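Local coordinates for protein GTP binding regulator (Thermotoga maritima, PDB 1VR8) that is of unknown function but has a fold similar to the Ran-binding protein Mog1p and may regulate GTP-binding proteins, at residues A[37-42]-A[49-54]; A[62-67]-A[117-122]; A[70-75]-A[110-115]. All coordinates share one frame; numbering follows the deposited sequence.

Interaction 1 (A[37-42]-A[49-54]); sequences KEIDSY and GKVAVF
Val51, Ile39 and Lys37 bury the most surface where edge strand 32-39 pairs antiparallel with strand 45-56. The three side chains share one face. Ile39 CG2 meets Val51 CG1 at 3.6 Å, and the two side chains cross at about a right angle. Val51 CG1 sits between its own backbone N and carbonyl carbon (chi1 58°), and from there it touches both neighbours. Lys37 lies beside Val51 and points the same way. Its chain bends at chi3 (65°), which lays CE against Val51 CG1 at 3.9 Å before the tip leads away. Backbone bonds fix this register. Val51 N gives a nearly straight bond to Lys37 O at 2.8 Å, close to the C=O axis. Lys37 N returns one to Val51 O. Ile39 and Gly49 form the next hydrogen-bonded pair; Ile39 N reaches Gly49 O at 3.0 Å from above the carbonyl plane. Ile39 CG1 rests against the backbone of Gly49, with 3.6 Å to Gly49 C. Beyond it the chain turns a corner at Asp40 into the beta hairpin of strands 41-42 and 45-56. On the other face, Glu38 CG and Lys50 CE run side by side at 4.0 Å. Their charged ends do not meet, and Lys50 NZ makes its salt bridge with Asp20. The pairing thus rests on backbone bonds and apolar contact, and any attraction between Glu38 and Lys50 is likely to be secondary.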
loop_
_atom_site.group_PDB
_atom_site.type_symbol
_atom_site.label_atom_id
_atom_site.label_comp_id
_atom_site.label_asym_id
_atom_site.label_seq_id
_atom_site.Cartn_x
_atom_site.Cartn_y
_atom_site.Cartn_z
ATOM N N LYS A 37 -10.265 -8.242 -4.453
ATOM C CA LYS A 37 -11.199 -7.666 -5.420
ATOM C C LYS A 37 -10.458 -6.691 -6.320
ATOM O O LYS A 37 -9.724 -5.834 -5.815
ATOM C CB LYS A 37 -12.292 -6.904 -4.647
ATOM C CG LYS A 37 -13.367 -6.296 -5.498
ATOM C CD LYS A 37 -14.458 -5.606 -4.670
ATOM C CE LYS A 37 -13.928 -4.434 -3.913
ATOM N NZ LYS A 37 -15.039 -3.438 -3.644
ATOM N N GLU A 38 -10.700 -6.780 -7.632
ATOM C CA GLU A 38 -10.248 -5.742 -8.569
ATOM C C GLU A 38 -10.996 -4.451 -8.333
ATOM O O GLU A 38 -12.198 -4.483 -8.112
ATOM C CB GLU A 38 -10.520 -6.123 -10.006
ATOM C CG GLU A 38 -9.752 -7.243 -10.452
ATOM C CD GLU A 38 -10.004 -7.606 -11.901
ATOM O OE1 GLU A 38 -10.542 -6.785 -12.720
ATOM O OE2 GLU A 38 -9.680 -8.775 -12.185
ATOM N N ILE A 39 -10.283 -3.328 -8.464
ATOM C CA ILE A 39 -10.866 -2.005 -8.311
ATOM C C ILE A 39 -10.467 -1.099 -9.482
ATOM O O ILE A 39 -9.460 -1.325 -10.151
ATOM C CB ILE A 39 -10.431 -1.355 -6.980
ATOM C CG1 ILE A 39 -8.909 -1.120 -6.935
ATOM C CG2 ILE A 39 -10.934 -2.203 -5.803
ATOM C CD1 ILE A 39 -8.464 -0.265 -5.777
ATOM N N ASP A 40 -11.287 -0.094 -9.722
ATOM C CA ASP A 40 -11.023 0.935 -10.706
ATOM C C ASP A 40 -10.682 2.259 -10.020
ATOM O O ASP A 40 -10.209 3.189 -10.661
ATOM C CB ASP A 40 -12.256 1.187 -11.529
ATOM C CG ASP A 40 -12.541 0.099 -12.494
ATOM O OD1 ASP A 40 -11.602 -0.398 -13.121
ATOM O OD2 ASP A 40 -13.715 -0.235 -12.648
ATOM N N SER A 41 -10.978 2.355 -8.736
ATOM C CA SER A 41 -10.804 3.611 -8.019
ATOM C C SER A 41 -10.613 3.384 -6.531
ATOM O O SER A 41 -10.925 2.316 -5.996
ATOM C CB SER A 41 -11.990 4.537 -8.264
ATOM O OG SER A 41 -13.179 3.955 -7.779
ATOM N N TYR A 42 -10.036 4.386 -5.885
ATOM C CA TYR A 42 -10.029 4.492 -4.447
ATOM C C TYR A 42 -10.800 5.776 -4.192
ATOM O O TYR A 42 -10.317 6.863 -4.489
ATOM C CB TYR A 42 -8.614 4.589 -3.910
ATOM C CG TYR A 42 -8.577 4.803 -2.413
ATOM C CD1 TYR A 42 -8.621 6.094 -1.872
ATOM C CD2 TYR A 42 -8.521 3.735 -1.537
ATOM C CE1 TYR A 42 -8.614 6.289 -0.494
ATOM C CE2 TYR A 42 -8.486 3.911 -0.175
ATOM C CZ TYR A 42 -8.528 5.196 0.354
ATOM O OH TYR A 42 -8.528 5.385 1.725
ATOM N N GLY A 49 -6.385 -1.315 -9.963
ATOM C CA GLY A 49 -5.594 -2.175 -9.110
ATOM C C GLY A 49 -6.440 -3.254 -8.450
ATOM O O GLY A 49 -7.417 -3.739 -9.033
ATOM N N LYS A 50 -6.031 -3.630 -7.242
ATOM C CA LYS A 50 -6.763 -4.578 -6.417
ATOM C C LYS A 50 -6.734 -4.123 -4.989
ATOM O O LYS A 50 -5.832 -3.386 -4.562
ATOM C CB LYS A 50 -6.189 -5.995 -6.536
ATOM C CG LYS A 50 -6.314 -6.525 -7.917
ATOM C CD LYS A 50 -6.031 -8.015 -8.004
ATOM C CE LYS A 50 -6.083 -8.464 -9.454
ATOM N NZ LYS A 50 -5.955 -9.936 -9.534
ATOM N N VAL A 51 -7.746 -4.546 -4.244
ATOM C CA VAL A 51 -7.765 -4.422 -2.805
ATOM C C VAL A 51 -7.895 -5.827 -2.186
ATOM O O VAL A 51 -8.710 -6.643 -2.634
ATOM C CB VAL A 51 -8.883 -3.493 -2.290
ATOM C CG1 VAL A 51 -10.237 -3.957 -2.740
ATOM C CG2 VAL A 51 -8.842 -3.399 -0.765
ATOM N N ALA A 52 -7.094 -6.057 -1.155
ATOM C CA ALA A 52 -7.077 -7.280 -0.385
ATOM C C ALA A 52 -7.366 -6.982 1.051
ATOM O O ALA A 52 -6.995 -5.897 1.564
ATOM C CB ALA A 52 -5.704 -7.947 -0.526
ATOM N N VAL A 53 -8.090 -7.882 1.707
ATOM C CA VAL A 53 -8.331 -7.803 3.134
ATOM C C VAL A 53 -7.587 -8.928 3.838
ATOM O O VAL A 53 -7.721 -10.105 3.472
ATOM C CB VAL A 53 -9.838 -7.886 3.476
ATOM C CG1 VAL A 53 -10.059 -7.735 4.984
ATOM C CG2 VAL A 53 -10.619 -6.835 2.744
ATOM N N PHE A 54 -6.807 -8.547 4.839
ATOM C CA PHE A 54 -6.092 -9.495 5.676
ATOM C C PHE A 54 -6.710 -9.458 7.050
ATOM O O PHE A 54 -6.876 -8.394 7.640
ATOM C CB PHE A 54 -4.628 -9.117 5.772
ATOM C CG PHE A 54 -3.870 -9.297 4.505
ATOM C CD1 PHE A 54 -3.844 -8.303 3.549
ATOM C CD2 PHE A 54 -3.142 -10.452 4.292
ATOM C CE1 PHE A 54 -3.166 -8.461 2.395
ATOM C CE2 PHE A 54 -2.430 -10.625 3.151
ATOM C CZ PHE A 54 -2.438 -9.653 2.184
#

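Interaction 2 (A[62-67]-A[117-122]); sequences FLYVYK and LFIVEG
Segments 62-67 and 117-122, on strands 59-67 and 116-122, run antiparallel in the middle of the curved sheet, their axes 4.6 Å apart at closest approach, and six backbone hydrogen bonds join the pairs Phe62-Glu121, Tyr64-Ile119 and Tyr66-Leu117. This antiparallel beta pairing lies close to the centre of the chain, in a fold similar to that of Mog1p. On one face, Leu63, Val65, Phe118 and Val120 pack without polar groups. Val65 CG1 touches Phe118 CE1 at 3.6 Å, and Leu63 CD1 spans from Val120 CG2 to Phe118 CD1. The other face carries Phe62, Tyr64, Tyr66, Leu117, Ile119 and Glu121; Tyr64 and Glu121 lead the contact. Tyr64 CB lies 3.9 Å from Ile119 CB, and the ring edge follows the neighbouring strand to Glu121. Glu121 CG lies between backbone N and carbonyl carbon (chi1 64°), which sets it 3.6 Å from Tyr64 CE1, in the plane of the ring. An alanine in place of Tyr64 would remove ring and hydroxyl, and would probably cost Glu121 OE2 a bond and Ile119 its packing against the ring. Tyr42 OH bonds the other oxygen, Glu121 OE1, and the Tyr42 ring meets Tyr64 edge-to-face. Glu121 OE2 also bonds a glycerol, probably from the crystallisation liquor. Tyr64 ring and Glu121 carboxylate planes stand 85° apart. Tyr64 OH gives its hydrogen bond to Glu121 OE2 at 2.8 Å, from above the carboxylate plane.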
loop_
_atom_site.group_PDB
_atom_site.type_symbol
_atom_site.label_atom_id
_atom_site.label_comp_id
_atom_site.label_asym_id
_atom_site.label_seq_id
_atom_site.Cartn_x
_atom_site.Cartn_y
_atom_site.Cartn_z
ATOM N N PHE A 62 -6.954 -3.449 5.238
ATOM C CA PHE A 62 -7.152 -3.387 3.805
ATOM C C PHE A 62 -5.872 -2.927 3.129
ATOM O O PHE A 62 -5.246 -1.960 3.542
ATOM C CB PHE A 62 -8.272 -2.402 3.460
ATOM C CG PHE A 62 -9.638 -2.800 3.963
ATOM C CD1 PHE A 62 -9.931 -2.749 5.322
ATOM C CD2 PHE A 62 -10.633 -3.191 3.083
ATOM C CE1 PHE A 62 -11.171 -3.104 5.786
ATOM C CE2 PHE A 62 -11.896 -3.559 3.554
ATOM C CZ PHE A 62 -12.165 -3.515 4.879
ATOM N N LEU A 63 -5.480 -3.635 2.086
ATOM C CA LEU A 63 -4.336 -3.273 1.283
ATOM C C LEU A 63 -4.788 -3.041 -0.150
ATOM O O LEU A 63 -5.327 -3.942 -0.792
ATOM C CB LEU A 63 -3.300 -4.365 1.313
ATOM C CG LEU A 63 -2.135 -4.192 0.341
ATOM C CD1 LEU A 63 -1.226 -3.128 0.878
ATOM C CD2 LEU A 63 -1.384 -5.482 0.145
ATOM N N TYR A 64 -4.565 -1.833 -0.624
ATOM C CA TYR A 64 -4.824 -1.420 -2.011
ATOM C C TYR A 64 -3.499 -1.389 -2.742
ATOM O O TYR A 64 -2.505 -0.846 -2.236
ATOM C CB TYR A 64 -5.476 -0.046 -2.071
ATOM C CG TYR A 64 -6.804 0.058 -1.352
ATOM C CD1 TYR A 64 -6.867 0.190 0.033
ATOM C CD2 TYR A 64 -7.988 0.046 -2.048
ATOM C CE1 TYR A 64 -8.073 0.271 0.681
ATOM C CE2 TYR A 64 -9.221 0.134 -1.399
ATOM C CZ TYR A 64 -9.250 0.260 -0.030
ATOM O OH TYR A 64 -10.461 0.328 0.641
ATOM N N VAL A 65 -3.486 -1.989 -3.919
ATOM C CA VAL A 65 -2.266 -2.075 -4.703
ATOM C C VAL A 65 -2.505 -1.631 -6.140
ATOM O O VAL A 65 -3.475 -2.051 -6.784
ATOM C CB VAL A 65 -1.754 -3.517 -4.852
ATOM C CG1 VAL A 65 -0.321 -3.503 -5.430
ATOM C CG2 VAL A 65 -1.875 -4.273 -3.557
ATOM N N TYR A 66 -1.569 -0.848 -6.655
ATOM C CA TYR A 66 -1.536 -0.431 -8.046
ATOM C C TYR A 66 -0.120 -0.653 -8.567
ATOM O O TYR A 66 0.853 -0.329 -7.875
ATOM C CB TYR A 66 -1.923 1.068 -8.188
ATOM C CG TYR A 66 -1.512 1.679 -9.517
ATOM C CD1 TYR A 66 -0.216 2.180 -9.716
ATOM C CD2 TYR A 66 -2.413 1.743 -10.586
ATOM C CE1 TYR A 66 0.162 2.692 -10.932
ATOM C CE2 TYR A 66 -2.036 2.270 -11.825
ATOM C CZ TYR A 66 -0.735 2.750 -11.978
ATOM O OH TYR A 66 -0.316 3.286 -13.182
ATOM N N LYS A 67 -0.010 -1.220 -9.768
ATOM C CA LYS A 67 1.259 -1.360 -10.473
ATOM C C LYS A 67 1.128 -0.622 -11.788
ATOM O O LYS A 67 0.190 -0.863 -12.549
ATOM C CB LYS A 67 1.546 -2.836 -10.791
ATOM C CG LYS A 67 2.865 -3.041 -11.506
ATOM C CD LYS A 67 3.152 -4.500 -11.777
ATOM C CE LYS A 67 4.533 -4.626 -12.429
ATOM N NZ LYS A 67 4.764 -5.997 -12.955
ATOM N N LEU A 117 2.245 1.589 -6.105
ATOM C CA LEU A 117 1.540 2.423 -5.133
ATOM C C LEU A 117 0.778 1.486 -4.211
ATOM O O LEU A 117 0.062 0.610 -4.686
ATOM C CB LEU A 117 0.587 3.366 -5.840
ATOM C CG LEU A 117 -0.540 3.996 -5.014
ATOM C CD1 LEU A 117 -0.031 4.879 -3.925
ATOM C CD2 LEU A 117 -1.444 4.758 -5.967
ATOM N N PHE A 118 0.936 1.683 -2.907
ATOM C CA PHE A 118 0.217 0.902 -1.869
ATOM C C PHE A 118 -0.560 1.823 -0.969
ATOM O O PHE A 118 -0.084 2.920 -0.648
ATOM C CB PHE A 118 1.227 0.122 -1.018
ATOM C CG PHE A 118 1.957 -0.953 -1.793
ATOM C CD1 PHE A 118 1.350 -2.182 -2.010
ATOM C CD2 PHE A 118 3.178 -0.715 -2.354
ATOM C CE1 PHE A 118 1.974 -3.159 -2.735
ATOM C CE2 PHE A 118 3.814 -1.691 -3.114
ATOM C CZ PHE A 118 3.206 -2.910 -3.296
ATOM N N ILE A 119 -1.727 1.370 -0.523
ATOM C CA ILE A 119 -2.456 2.034 0.533
ATOM C C ILE A 119 -2.820 0.949 1.543
ATOM O O ILE A 119 -3.367 -0.116 1.169
ATOM C CB ILE A 119 -3.760 2.696 0.051
ATOM C CG1 ILE A 119 -3.513 3.632 -1.156
ATOM C CG2 ILE A 119 -4.389 3.452 1.236
ATOM C CD1 ILE A 119 -4.778 4.006 -1.880
ATOM N N VAL A 120 -2.526 1.202 2.808
ATOM C CA VAL A 120 -2.983 0.331 3.874
ATOM C C VAL A 120 -3.943 1.111 4.763
ATOM O O VAL A 120 -3.640 2.231 5.202
ATOM C CB VAL A 120 -1.813 -0.187 4.709
ATOM C CG1 VAL A 120 -2.293 -1.047 5.887
ATOM C CG2 VAL A 120 -0.911 -0.995 3.862
ATOM N N GLU A 121 -5.103 0.535 5.030
ATOM C CA GLU A 121 -6.081 1.184 5.886
ATOM C C GLU A 121 -6.744 0.217 6.829
ATOM O O GLU A 121 -6.909 -0.963 6.533
ATOM C CB GLU A 121 -7.109 1.993 5.087
ATOM C CG GLU A 121 -7.972 1.253 4.185
ATOM C CD GLU A 121 -9.099 2.109 3.533
ATOM O OE1 GLU A 121 -8.883 3.333 3.356
ATOM O OE2 GLU A 121 -10.158 1.494 3.172
ATOM N N GLY A 122 -7.125 0.722 7.991
ATOM C CA GLY A 122 -7.826 -0.121 8.955
ATOM C C GLY A 122 -8.017 0.606 10.264
ATOM O O GLY A 122 -7.354 1.609 10.534
#

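Interaction 3 (A[70-75]-A[110-115]); sequences EAKKIW and AWWRKN. With AZI (azide ion), chain C.
Helix 71-79 packs against strand 106-113 of the antiparallel sheet, a helix-on-sheet packing contact built round two tryptophans. The helix and strand segments run at 156° to each other, with axes 8.1 Å apart. Apolar and aromatic contacts dominate. Trp112 presents one face to the helix, its CG placed between backbone N and carbonyl carbon (chi1 85°). Lys72 CB lies over the six-membered ring of Trp112 in a CH-pi contact, 3.5 Å from the centroid. The extended Lys72 chain then crosses obliquely, with CG 3.4 Å from Trp112 CZ2, and its NZ goes on to bond Pro94 O. Ala71 CB reaches Trp112 CE3 at 4.0 Å. Trp112 CD1 lies over one face of the Trp75 ring, toward its rim, 3.5 Å from Trp75 CG. The two five-membered rings meet obliquely, planes at 50°. Trp75 also rests on Ala110 and meets Phe99 and Leu117.

Polar links are few. One water bridges the two segments: it donates to Lys114 O and accepts a weak bond from Ala71 N. Lys114 turns away from the helix, and its NZ gives a hydrogen bond at 2.7 Å to N1 of an azide ion, probably from the crystallisation liquor, also bonded by Ile6 N. Trp75 NE1 donates to Ala110 O at 3.1 Å, in the plane of its own indole but from above the carbonyl plane.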
loop_
_atom_site.group_PDB
_atom_site.type_symbol
_atom_site.label_atom_id
_atom_site.label_comp_id
_atom_site.label_asym_id
_atom_site.label_seq_id
_atom_site.Cartn_x
_atom_site.Cartn_y
_atom_site.Cartn_z
ATOM N N GLU A 70 1.869 5.286 -13.622
ATOM C CA GLU A 70 1.222 6.480 -13.088
ATOM C C GLU A 70 1.133 6.475 -11.579
ATOM O O GLU A 70 0.295 7.158 -11.020
ATOM C CB GLU A 70 -0.174 6.630 -13.678
ATOM C CG GLU A 70 -0.215 6.750 -15.164
ATOM C CD GLU A 70 -1.616 7.102 -15.652
ATOM O OE1 GLU A 70 -2.545 6.284 -15.427
ATOM O OE2 GLU A 70 -1.765 8.201 -16.244
ATOM N N ALA A 71 2.027 5.755 -10.900
ATOM C CA ALA A 71 1.958 5.633 -9.432
ATOM C C ALA A 71 2.049 6.988 -8.753
ATOM O O ALA A 71 1.223 7.298 -7.887
ATOM C CB ALA A 71 3.051 4.718 -8.920
ATOM N N LYS A 72 3.023 7.790 -9.145
ATOM C CA LYS A 72 3.177 9.143 -8.580
ATOM C C LYS A 72 1.936 10.009 -8.775
ATOM O O LYS A 72 1.461 10.622 -7.820
ATOM C CB LYS A 72 4.404 9.858 -9.147
ATOM C CG LYS A 72 4.695 11.186 -8.458
ATOM C CD LYS A 72 5.895 11.937 -9.019
ATOM C CE LYS A 72 6.354 13.050 -8.024
ATOM N NZ LYS A 72 7.542 13.745 -8.631
ATOM N N LYS A 73 1.436 10.064 -10.009
ATOM C CA LYS A 73 0.273 10.879 -10.354
ATOM C C LYS A 73 -0.913 10.539 -9.460
ATOM O O LYS A 73 -1.593 11.431 -8.928
ATOM C CB LYS A 73 -0.064 10.657 -11.837
ATOM C CG LYS A 73 -1.194 11.481 -12.423
ATOM C CD LYS A 73 -1.400 11.186 -13.944
ATOM N N ILE A 74 -1.148 9.248 -9.286
ATOM C CA ILE A 74 -2.271 8.766 -8.489
ATOM C C ILE A 74 -2.059 9.098 -7.029
ATOM O O ILE A 74 -2.970 9.601 -6.359
ATOM C CB ILE A 74 -2.460 7.230 -8.638
ATOM C CG1 ILE A 74 -2.822 6.894 -10.073
ATOM C CG2 ILE A 74 -3.542 6.743 -7.687
ATOM C CD1 ILE A 74 -2.721 5.385 -10.391
ATOM N N TRP A 75 -0.858 8.814 -6.531
ATOM C CA TRP A 75 -0.522 9.124 -5.137
ATOM C C TRP A 75 -0.709 10.624 -4.871
ATOM O O TRP A 75 -1.284 11.034 -3.842
ATOM C CB TRP A 75 0.927 8.686 -4.819
ATOM C CG TRP A 75 1.338 8.959 -3.386
ATOM C CD1 TRP A 75 1.212 8.138 -2.304
ATOM C CD2 TRP A 75 1.949 10.161 -2.909
ATOM N NE1 TRP A 75 1.723 8.762 -1.187
ATOM C CE2 TRP A 75 2.178 9.999 -1.540
ATOM C CE3 TRP A 75 2.373 11.341 -3.529
ATOM C CZ2 TRP A 75 2.753 10.989 -0.768
ATOM C CZ3 TRP A 75 2.972 12.330 -2.757
ATOM C CH2 TRP A 75 3.147 12.154 -1.397
ATOM N N ALA A 110 -0.187 5.571 2.796
ATOM C CA ALA A 110 -0.119 5.370 1.350
ATOM C C ALA A 110 1.275 5.769 0.881
ATOM O O ALA A 110 1.743 6.852 1.239
ATOM C CB ALA A 110 -1.149 6.207 0.647
ATOM N N TRP A 111 1.903 4.919 0.065
ATOM C CA TRP A 111 3.240 5.244 -0.438
ATOM C C TRP A 111 3.411 4.760 -1.868
ATOM O O TRP A 111 2.721 3.833 -2.317
ATOM C CB TRP A 111 4.329 4.685 0.497
ATOM C CG TRP A 111 4.538 3.196 0.521
ATOM C CD1 TRP A 111 5.484 2.506 -0.159
ATOM C CD2 TRP A 111 3.771 2.201 1.247
ATOM N NE1 TRP A 111 5.370 1.171 0.088
ATOM C CE2 TRP A 111 4.327 0.952 0.944
ATOM C CE3 TRP A 111 2.666 2.253 2.092
ATOM C CZ2 TRP A 111 3.846 -0.228 1.497
ATOM C CZ3 TRP A 111 2.183 1.080 2.632
ATOM C CH2 TRP A 111 2.766 -0.139 2.327
ATOM N N TRP A 112 4.304 5.438 -2.583
ATOM C CA TRP A 112 4.640 5.083 -3.948
ATOM C C TRP A 112 6.155 5.132 -4.120
ATOM O O TRP A 112 6.855 5.895 -3.437
ATOM C CB TRP A 112 3.929 5.961 -4.995
ATOM C CG TRP A 112 4.651 7.243 -5.274
ATOM C CD1 TRP A 112 4.577 8.401 -4.554
ATOM C CD2 TRP A 112 5.658 7.446 -6.257
ATOM N NE1 TRP A 112 5.435 9.320 -5.059
ATOM C CE2 TRP A 112 6.112 8.771 -6.120
ATOM C CE3 TRP A 112 6.182 6.663 -7.282
ATOM C CZ2 TRP A 112 7.094 9.323 -6.952
ATOM C CZ3 TRP A 112 7.159 7.218 -8.116
ATOM C CH2 TRP A 112 7.621 8.524 -7.929
ATOM N N ARG A 113 6.627 4.293 -5.031
ATOM C CA ARG A 113 7.998 4.315 -5.497
ATOM C C ARG A 113 8.058 3.467 -6.759
ATOM O O ARG A 113 7.334 2.472 -6.887
ATOM C CB ARG A 113 8.954 3.809 -4.431
ATOM C CG ARG A 113 10.445 4.082 -4.746
ATOM C CD ARG A 113 11.316 3.759 -3.521
ATOM N NE ARG A 113 12.737 4.100 -3.691
ATOM C CZ ARG A 113 13.636 3.363 -4.350
ATOM N NH1 ARG A 113 13.281 2.221 -4.929
ATOM N NH2 ARG A 113 14.900 3.760 -4.441
ATOM N N LYS A 114 8.908 3.862 -7.684
ATOM C CA LYS A 114 9.018 3.210 -8.982
ATOM C C LYS A 114 7.611 3.044 -9.600
ATOM O O LYS A 114 6.919 4.035 -9.795
ATOM C CB LYS A 114 9.773 1.869 -8.854
ATOM C CG LYS A 114 11.231 2.013 -8.353
ATOM C CD LYS A 114 12.101 2.781 -9.316
ATOM C CE LYS A 114 13.591 2.796 -8.877
ATOM N NZ LYS A 114 14.438 3.566 -9.840
ATOM N N ASN A 115 7.220 1.803 -9.901
ATOM C CA ASN A 115 5.964 1.502 -10.571
ATOM C C ASN A 115 4.905 0.916 -9.610
ATOM O O ASN A 115 3.967 0.243 -10.055
ATOM C CB ASN A 115 6.167 0.589 -11.784
ATOM C CG ASN A 115 6.819 -0.745 -11.437
ATOM O OD1 ASN A 115 7.636 -0.825 -10.522
ATOM N ND2 ASN A 115 6.493 -1.794 -12.216
HETATM N N1 AZI C . 16.861 3.799 -8.572
HETATM N N2 AZI C . 17.788 4.543 -8.733
HETATM N N3 AZI C . 18.826 5.106 -8.498
HETATM O O HOH W 1 5.218 4.732 -11.719
#

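From the N terminus, interaction 1 first joins strand 32-39 to strand 45-56 and closes a short loop that holds the corner at Asp40 and the turn from strand 41-42 into strand 45-56. The next strand, 59-67, opens interaction 2, which closes only at strand 116-122, about fifty residues later. Within that long excursion lies interaction 3, where helix 71-79 meets strand 106-113. Interactions 1 and 2 are in series and touch through neighbouring strands 45-56 and 59-67, and through Tyr42 and Glu121. Interactions 2 and 3 touch through neighbouring strands 106-113 and 116-122, and where Leu117 packs on Ile74. Interactions 1 and 3 do not touch; the central pairing lies between them.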